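Local atomic coordinates of alpha-L-rhamnosidase (Aspergillus terreus, PDB entry 6GSZ), a protein that probably hydrolyses terminal non-reducing alpha-L-rhamnose residues of alpha-L-rhamnosides and carries bound calcium ions and N-linked glycans. Residues A[426-429]-A[430-433]; A[476-479]-A[480-484]; A[835-838]-A[839-842]. All coordinates share one frame; numbering follows the deposited sequence.

Overall arrangement
The three contacts are local ones that follow one another along the chain, and together they run from the catalytic domain into the C-terminal beta domain. Contact 1 enters strand 430-434, an outermost strand of a five-stranded antiparallel sheet, and contact 2 is the last part of helix 471-484. Their centres are about 11 Å apart and they touch: Thr429 N and Ile484 O are 2.9 Å apart, a probable hydrogen bond. Contact 3 lies about 18 Å from contact 1 and about 22 Å from contact 2, centre to centre. It leaves the same sheet through strand 828-836, with 800-807 and 810-819 between it and 430-434, consistent with a close join of the catalytic and C-terminal parts.

Contact 1. Residues A[426-429]-A[430-433]; sequences MERT and GYFE
Arg428 reaches forward along the chain, over the two residues that open strand 430-434, laying its guanidinium on the ring of Tyr431 while gripping the carbonyl of Gly430. The tight part of the contact is this pair of interactions. Arg428 NE and Arg428 NH1 both reach Gly430 O, each at 2.9 Å, a side-on grip by two nitrogens on one oxygen. Neither bond is straight, the N-H...O angle being 138° at NE, as sharing one acceptor demands; the oxygen sits at the guanidinium edge, close to its plane. A face of the same group lies over Tyr431, centres 4.2 Å apart and planes inclined by 28°, an off-centre cation-pi stack in which Tyr431 CE2 lies over the guanidinium centre. The bend about CB-CG (chi2 70°) swings the rest of the arginine chain over the tyrosine, and it leaves the aliphatic part over the phenol: Arg428 CG is 3.3 Å from Tyr431 OH. Leu447 and Arg451 of helix 437-453 touch the arginine from outside the segment.

The phenol end is looser and wetter. One water, lying in the ring plane at its edge, joins Tyr431 OH at 2.8 Å to Arg428 O, to which it donates a hydrogen bond. A molecule of 2-(2-methoxyethoxy)ethanol, probably from the crystallisation liquor, lies close to Tyr431. On the buried side Thr429 OG1 instead bonds to Phe483 O.

Chemically, the arginine joins backbone and side chain in one clasp: the in-plane bonds fix the guanidinium's rotation, its face is left for the aromatic ring, and the positive charge should polarise the Gly430 carbonyl.

Contact 2. Residues A[476-479]-A[480-484]; sequences AFSR and TANFI
Phe477 packs its ring against Thr480 and Ala481, one turn further along helix 471-484. The apolar contacts come first. The ring swings forward along the helix because chi1 (-172°) sets CG opposite the backbone nitrogen; Thr480 CB makes an off-centre CH-pi contact 4.2 Å from the Phe477 ring centroid, and Ala481 CB meets Phe477 CE2 at 3.6 Å. Tyr762 stacks on Phe477 from outside the segments.

Direct hydrogen bonds follow the helical i to i+4 pattern. Ala481 N donates to Phe477 O at 2.9 Å, and Asn482 N donates to Ser478 O, also at 2.9 Å. Near its end the helix is kinked, and Phe483 N turns to Thr480 O, three residues back.

Two waters add bridges across the turn. One donates to Ala476 O and pairs with Thr480 OG1, both at 2.8 Å; another bridges Ser478 OG and Asn482 ND2. The Asn482 amide also bonds through OD1 to Thr487 OG1 and through ND2 to Ser541 OG. Arg479 points elsewhere, into a salt bridge with Glu773.

The whole is a buried, kinked helix packed among helices 437-453, 530-542 and 768-775, as expected of the (alpha/alpha)6 barrel of six-hairpin glycosidases.

Contact 3. Residues A[835-838]-A[839-842]; sequences EVPP and NTRA
Pro837 to Thr840 form a type II beta turn, closed by Thr840 N donating to Pro837 O at 3.2 Å, with Asn839 in the third position at positive phi (75°). Thr840 adds a second grip: its OG1 donates to that carbonyl at 2.7 Å, placed there because the hydroxyl lies between the backbone N and the carbonyl carbon (chi1 74°). Pro837 O is thus held by two donors from one residue.

The hydroxyl is also hemmed in by carbon, with Pro837 CD 3.3 Å from Thr840 OG1 and the two side chains crossing at about a right angle. Val836 CG1 reaches the same oxygen, at 3.3 Å. The other methyl, Val836 CG2, meets Ala842 CB at 3.9 Å, and both residues touch Ile790 of strand 787-790.

Asn839 reaches away from the turn into the N-terminal immunoglobulin-like domain: its OD1 accepts from Gln38 N, and its ND2 bonds to Ser60 O and Ser62 OG. Arg841, on the strand after the turn, pairs through NE with Asp855 OD1 in a salt bridge.

Strands 828-836 and 841-845 belong to different sheets, so this is a type II turn that carries the chain from one sheet to the next within the C-terminal beta domain of the alpha-L-rhamnosidase family.

Contact 1. Residues A[426-429]-A[430-433]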
loop_
_atom_site.group_PDB
_atom_site.type_symbol
_atom_site.label_atom_id
_atom_site.label_comp_id
_atom_site.label_asym_id
_atom_site.label_seq_id
_atom_site.Cartn_x
_atom_site.Cartn_y
_atom_site.Cartn_z
ATOM N N MET A 426 -2.494 -4.982 5.585
ATOM C CA MET A 426 -2.963 -3.821 6.315
ATOM C C MET A 426 -4.360 -4.088 6.882
ATOM O O MET A 426 -5.139 -4.838 6.341
ATOM C CB MET A 426 -3.010 -2.623 5.356
ATOM C CG MET A 426 -1.627 -2.198 4.823
ATOM S SD MET A 426 -1.770 -0.991 3.501
ATOM C CE MET A 426 -2.623 -1.942 2.257
ATOM N N GLU A 427 -4.697 -3.352 7.948
ATOM C CA GLU A 427 -6.035 -3.460 8.535
ATOM C C GLU A 427 -7.037 -2.731 7.626
ATOM O O GLU A 427 -6.827 -1.559 7.297
ATOM C CB GLU A 427 -6.044 -2.844 9.924
ATOM C CG GLU A 427 -7.368 -3.002 10.624
ATOM C CD GLU A 427 -7.384 -2.512 12.067
ATOM O OE1 GLU A 427 -6.515 -1.675 12.451
ATOM O OE2 GLU A 427 -8.264 -2.997 12.824
ATOM N N ARG A 428 -8.072 -3.437 7.200
ATOM C CA ARG A 428 -9.152 -2.841 6.434
ATOM C C ARG A 428 -9.938 -1.843 7.299
ATOM O O ARG A 428 -10.312 -2.156 8.443
ATOM C CB ARG A 428 -10.108 -3.922 5.927
ATOM C CG ARG A 428 -11.215 -3.426 5.017
ATOM C CD ARG A 428 -10.732 -2.965 3.654
ATOM N NE ARG A 428 -11.850 -2.381 2.915
ATOM C CZ ARG A 428 -12.802 -3.056 2.291
ATOM N NH1 ARG A 428 -13.814 -2.407 1.697
ATOM N NH2 ARG A 428 -12.693 -4.389 2.224
ATOM N N THR A 429 -10.160 -0.655 6.723
ATOM C CA THR A 429 -10.836 0.424 7.449
ATOM C C THR A 429 -12.039 0.999 6.703
ATOM O O THR A 429 -12.918 1.567 7.392
ATOM C CB THR A 429 -9.864 1.558 7.805
ATOM O OG1 THR A 429 -9.183 2.028 6.643
ATOM C CG2 THR A 429 -8.856 1.142 8.850
ATOM N N GLY A 430 -12.094 0.998 5.385
ATOM C CA GLY A 430 -13.095 1.786 4.672
ATOM C C GLY A 430 -13.928 0.975 3.715
ATOM O O GLY A 430 -13.388 0.116 2.989
ATOM N N TYR A 431 -15.235 1.245 3.692
ATOM C CA TYR A 431 -16.215 0.459 2.966
ATOM C C TYR A 431 -17.202 1.411 2.292
ATOM O O TYR A 431 -17.577 2.430 2.889
ATOM C CB TYR A 431 -16.970 -0.486 3.894
ATOM C CG TYR A 431 -16.117 -1.390 4.749
ATOM C CD1 TYR A 431 -15.513 -0.920 5.907
ATOM C CD2 TYR A 431 -15.870 -2.698 4.374
ATOM C CE1 TYR A 431 -14.737 -1.730 6.710
ATOM C CE2 TYR A 431 -15.070 -3.526 5.160
ATOM C CZ TYR A 431 -14.486 -3.030 6.310
ATOM O OH TYR A 431 -13.720 -3.825 7.102
ATOM N N PHE A 432 -17.722 1.003 1.135
ATOM C CA PHE A 432 -18.684 1.809 0.414
ATOM C C PHE A 432 -19.558 0.916 -0.466
ATOM O O PHE A 432 -19.026 0.088 -1.236
ATOM C CB PHE A 432 -17.968 2.859 -0.451
ATOM C CG PHE A 432 -18.899 3.605 -1.373
ATOM C CD1 PHE A 432 -19.590 4.746 -0.956
ATOM C CD2 PHE A 432 -19.174 3.097 -2.628
ATOM C CE1 PHE A 432 -20.475 5.391 -1.817
ATOM C CE2 PHE A 432 -20.068 3.749 -3.473
ATOM C CZ PHE A 432 -20.712 4.897 -3.074
ATOM N N GLU A 433 -20.869 1.158 -0.442
ATOM C CA GLU A 433 -21.762 0.590 -1.445
ATOM C C GLU A 433 -22.929 1.560 -1.629
ATOM O O GLU A 433 -23.198 2.393 -0.756
ATOM C CB GLU A 433 -22.259 -0.796 -1.047
ATOM C CG GLU A 433 -22.990 -0.854 0.254
ATOM C CD GLU A 433 -23.410 -2.282 0.562
ATOM O OE1 GLU A 433 -24.198 -2.845 -0.204
ATOM O OE2 GLU A 433 -22.898 -2.842 1.512
HETATM O O HOH W 1 -12.975 -2.541 9.517
#

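Contact 2. Residues A[476-479]-A[480-484]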
loop_
_atom_site.group_PDB
_atom_site.type_symbol
_atom_site.label_atom_id
_atom_site.label_comp_id
_atom_site.label_asym_id
_atom_site.label_seq_id
_atom_site.Cartn_x
_atom_site.Cartn_y
_atom_site.Cartn_z
ATOM N N ALA A 476 -1.338 10.769 -6.352
ATOM C CA ALA A 476 -2.731 10.881 -6.783
ATOM C C ALA A 476 -3.683 10.011 -5.956
ATOM O O ALA A 476 -4.803 10.439 -5.646
ATOM C CB ALA A 476 -2.858 10.505 -8.256
ATOM N N PHE A 477 -3.242 8.820 -5.567
ATOM C CA PHE A 477 -4.156 7.802 -5.000
ATOM C C PHE A 477 -4.243 7.845 -3.458
ATOM O O PHE A 477 -5.176 7.254 -2.921
ATOM C CB PHE A 477 -3.733 6.401 -5.472
ATOM C CG PHE A 477 -4.713 5.316 -5.102
ATOM C CD1 PHE A 477 -5.990 5.302 -5.657
ATOM C CD2 PHE A 477 -4.351 4.298 -4.226
ATOM C CE1 PHE A 477 -6.908 4.337 -5.289
ATOM C CE2 PHE A 477 -5.272 3.325 -3.861
ATOM C CZ PHE A 477 -6.544 3.347 -4.405
ATOM N N SER A 478 -3.286 8.451 -2.738
ATOM C CA SER A 478 -3.211 8.160 -1.281
ATOM C C SER A 478 -4.461 8.687 -0.510
ATOM O O SER A 478 -4.816 8.062 0.494
ATOM C CB SER A 478 -1.901 8.633 -0.654
ATOM O OG SER A 478 -1.972 9.965 -0.228
ATOM N N ARG A 479 -5.160 9.749 -0.991
ATOM C CA ARG A 479 -6.353 10.188 -0.316
ATOM C C ARG A 479 -7.404 9.068 -0.280
ATOM O O ARG A 479 -8.109 8.868 0.726
ATOM C CB ARG A 479 -6.887 11.440 -1.020
ATOM C CG ARG A 479 -8.096 12.109 -0.391
ATOM C CD ARG A 479 -8.317 13.407 -1.132
ATOM N NE ARG A 479 -9.511 14.122 -0.711
ATOM C CZ ARG A 479 -9.788 15.371 -1.141
ATOM N NH1 ARG A 479 -8.922 16.055 -1.895
ATOM N NH2 ARG A 479 -10.918 15.945 -0.772
ATOM N N THR A 480 -7.529 8.346 -1.388
ATOM C CA THR A 480 -8.381 7.186 -1.496
ATOM C C THR A 480 -7.832 6.021 -0.627
ATOM O O THR A 480 -8.545 5.383 0.166
ATOM C CB THR A 480 -8.546 6.765 -2.968
ATOM O OG1 THR A 480 -9.080 7.856 -3.727
ATOM C CG2 THR A 480 -9.448 5.547 -3.080
ATOM N N ALA A 481 -6.545 5.717 -0.820
ATOM C CA ALA A 481 -5.942 4.544 -0.210
ATOM C C ALA A 481 -6.077 4.565 1.313
ATOM O O ALA A 481 -6.396 3.563 1.934
ATOM C CB ALA A 481 -4.470 4.512 -0.546
ATOM N N ASN A 482 -5.825 5.749 1.929
ATOM C CA ASN A 482 -5.748 5.875 3.344
ATOM C C ASN A 482 -7.128 5.768 4.033
ATOM O O ASN A 482 -7.194 5.623 5.268
ATOM C CB ASN A 482 -5.173 7.237 3.747
ATOM C CG ASN A 482 -3.762 7.516 3.295
ATOM O OD1 ASN A 482 -3.081 6.604 2.759
ATOM N ND2 ASN A 482 -3.230 8.698 3.606
ATOM N N PHE A 483 -8.197 5.825 3.238
ATOM C CA PHE A 483 -9.522 5.558 3.737
ATOM C C PHE A 483 -9.813 4.050 3.704
ATOM O O PHE A 483 -10.439 3.475 4.625
ATOM C CB PHE A 483 -10.541 6.306 2.871
ATOM C CG PHE A 483 -11.973 6.220 3.327
ATOM C CD1 PHE A 483 -12.789 5.171 2.947
ATOM C CD2 PHE A 483 -12.537 7.232 4.099
ATOM C CE1 PHE A 483 -14.130 5.117 3.330
ATOM C CE2 PHE A 483 -13.890 7.208 4.438
ATOM C CZ PHE A 483 -14.680 6.143 4.065
ATOM N N ILE A 484 -9.380 3.374 2.629
ATOM C CA ILE A 484 -9.758 1.952 2.460
ATOM C C ILE A 484 -9.015 1.041 3.448
ATOM O O ILE A 484 -9.619 0.125 3.995
ATOM C CB ILE A 484 -9.569 1.510 1.001
ATOM C CG1 ILE A 484 -10.388 2.392 0.046
ATOM C CG2 ILE A 484 -9.888 0.032 0.831
ATOM C CD1 ILE A 484 -10.216 2.037 -1.387
HETATM O O HOH W 2 -7.099 9.694 -4.262
HETATM O O HOH W 3 -0.809 9.755 2.294
#

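Contact 3. Residues A[835-838]-A[839-842]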
loop_
_atom_site.group_PDB
_atom_site.type_symbol
_atom_site.label_atom_id
_atom_site.label_comp_id
_atom_site.label_asym_id
_atom_site.label_seq_id
_atom_site.Cartn_x
_atom_site.Cartn_y
_atom_site.Cartn_z
ATOM N N GLU A 835 -23.094 7.578 12.395
ATOM C CA GLU A 835 -22.409 7.040 13.560
ATOM C C GLU A 835 -21.107 7.805 13.761
ATOM O O GLU A 835 -20.328 7.930 12.812
ATOM C CB GLU A 835 -22.112 5.579 13.286
ATOM C CG GLU A 835 -21.442 4.826 14.378
ATOM C CD GLU A 835 -21.150 3.376 13.974
ATOM O OE1 GLU A 835 -21.286 3.019 12.729
ATOM O OE2 GLU A 835 -20.797 2.601 14.883
ATOM N N VAL A 836 -20.914 8.327 14.967
ATOM C CA VAL A 836 -19.768 9.164 15.352
ATOM C C VAL A 836 -19.088 8.459 16.511
ATOM O O VAL A 836 -19.729 8.162 17.511
ATOM C CB VAL A 836 -20.214 10.595 15.702
ATOM C CG1 VAL A 836 -19.086 11.483 16.229
ATOM C CG2 VAL A 836 -20.887 11.227 14.493
ATOM N N PRO A 837 -17.785 8.117 16.408
ATOM C CA PRO A 837 -17.175 7.322 17.457
ATOM C C PRO A 837 -16.880 8.073 18.744
ATOM O O PRO A 837 -16.733 9.319 18.762
ATOM C CB PRO A 837 -15.886 6.781 16.795
ATOM C CG PRO A 837 -15.571 7.801 15.711
ATOM C CD PRO A 837 -16.893 8.384 15.272
ATOM N N PRO A 838 -16.753 7.303 19.854
ATOM C CA PRO A 838 -16.352 7.870 21.130
ATOM C C PRO A 838 -15.110 8.753 20.951
ATOM O O PRO A 838 -14.171 8.403 20.240
ATOM C CB PRO A 838 -16.109 6.641 22.023
ATOM C CG PRO A 838 -16.979 5.571 21.412
ATOM C CD PRO A 838 -16.927 5.837 19.930
ATOM N N ASN A 839 -15.064 9.847 21.703
ATOM C CA ASN A 839 -13.928 10.769 21.795
ATOM C C ASN A 839 -13.787 11.671 20.563
ATOM O O ASN A 839 -12.755 12.356 20.436
ATOM C CB ASN A 839 -12.615 10.031 22.098
ATOM C CG ASN A 839 -11.725 10.833 23.027
ATOM O OD1 ASN A 839 -12.223 11.708 23.770
ATOM N ND2 ASN A 839 -10.426 10.564 23.037
ATOM N N THR A 840 -14.785 11.657 19.662
ATOM C CA THR A 840 -14.780 12.542 18.491
ATOM C C THR A 840 -16.050 13.407 18.492
ATOM O O THR A 840 -17.015 13.112 19.207
ATOM C CB THR A 840 -14.663 11.757 17.179
ATOM O OG1 THR A 840 -15.896 11.083 16.863
ATOM C CG2 THR A 840 -13.508 10.775 17.214
ATOM N N ARG A 841 -16.040 14.383 17.581
ATOM C CA ARG A 841 -17.210 15.208 17.306
ATOM C C ARG A 841 -17.312 15.379 15.796
ATOM O O ARG A 841 -16.303 15.202 15.069
ATOM C CB ARG A 841 -17.199 16.571 17.998
ATOM C CG ARG A 841 -17.193 16.500 19.517
ATOM C CD ARG A 841 -17.386 17.823 20.190
ATOM N NE ARG A 841 -18.662 18.470 19.856
ATOM C CZ ARG A 841 -19.845 18.157 20.412
ATOM N NH1 ARG A 841 -19.940 17.232 21.358
ATOM N NH2 ARG A 841 -20.935 18.823 20.067
ATOM N N ALA A 842 -18.514 15.653 15.310
ATOM C CA ALA A 842 -18.728 15.838 13.901
ATOM C C ALA A 842 -19.575 17.093 13.644
ATOM O O ALA A 842 -20.316 17.571 14.513
ATOM C CB ALA A 842 -19.399 14.621 13.319
#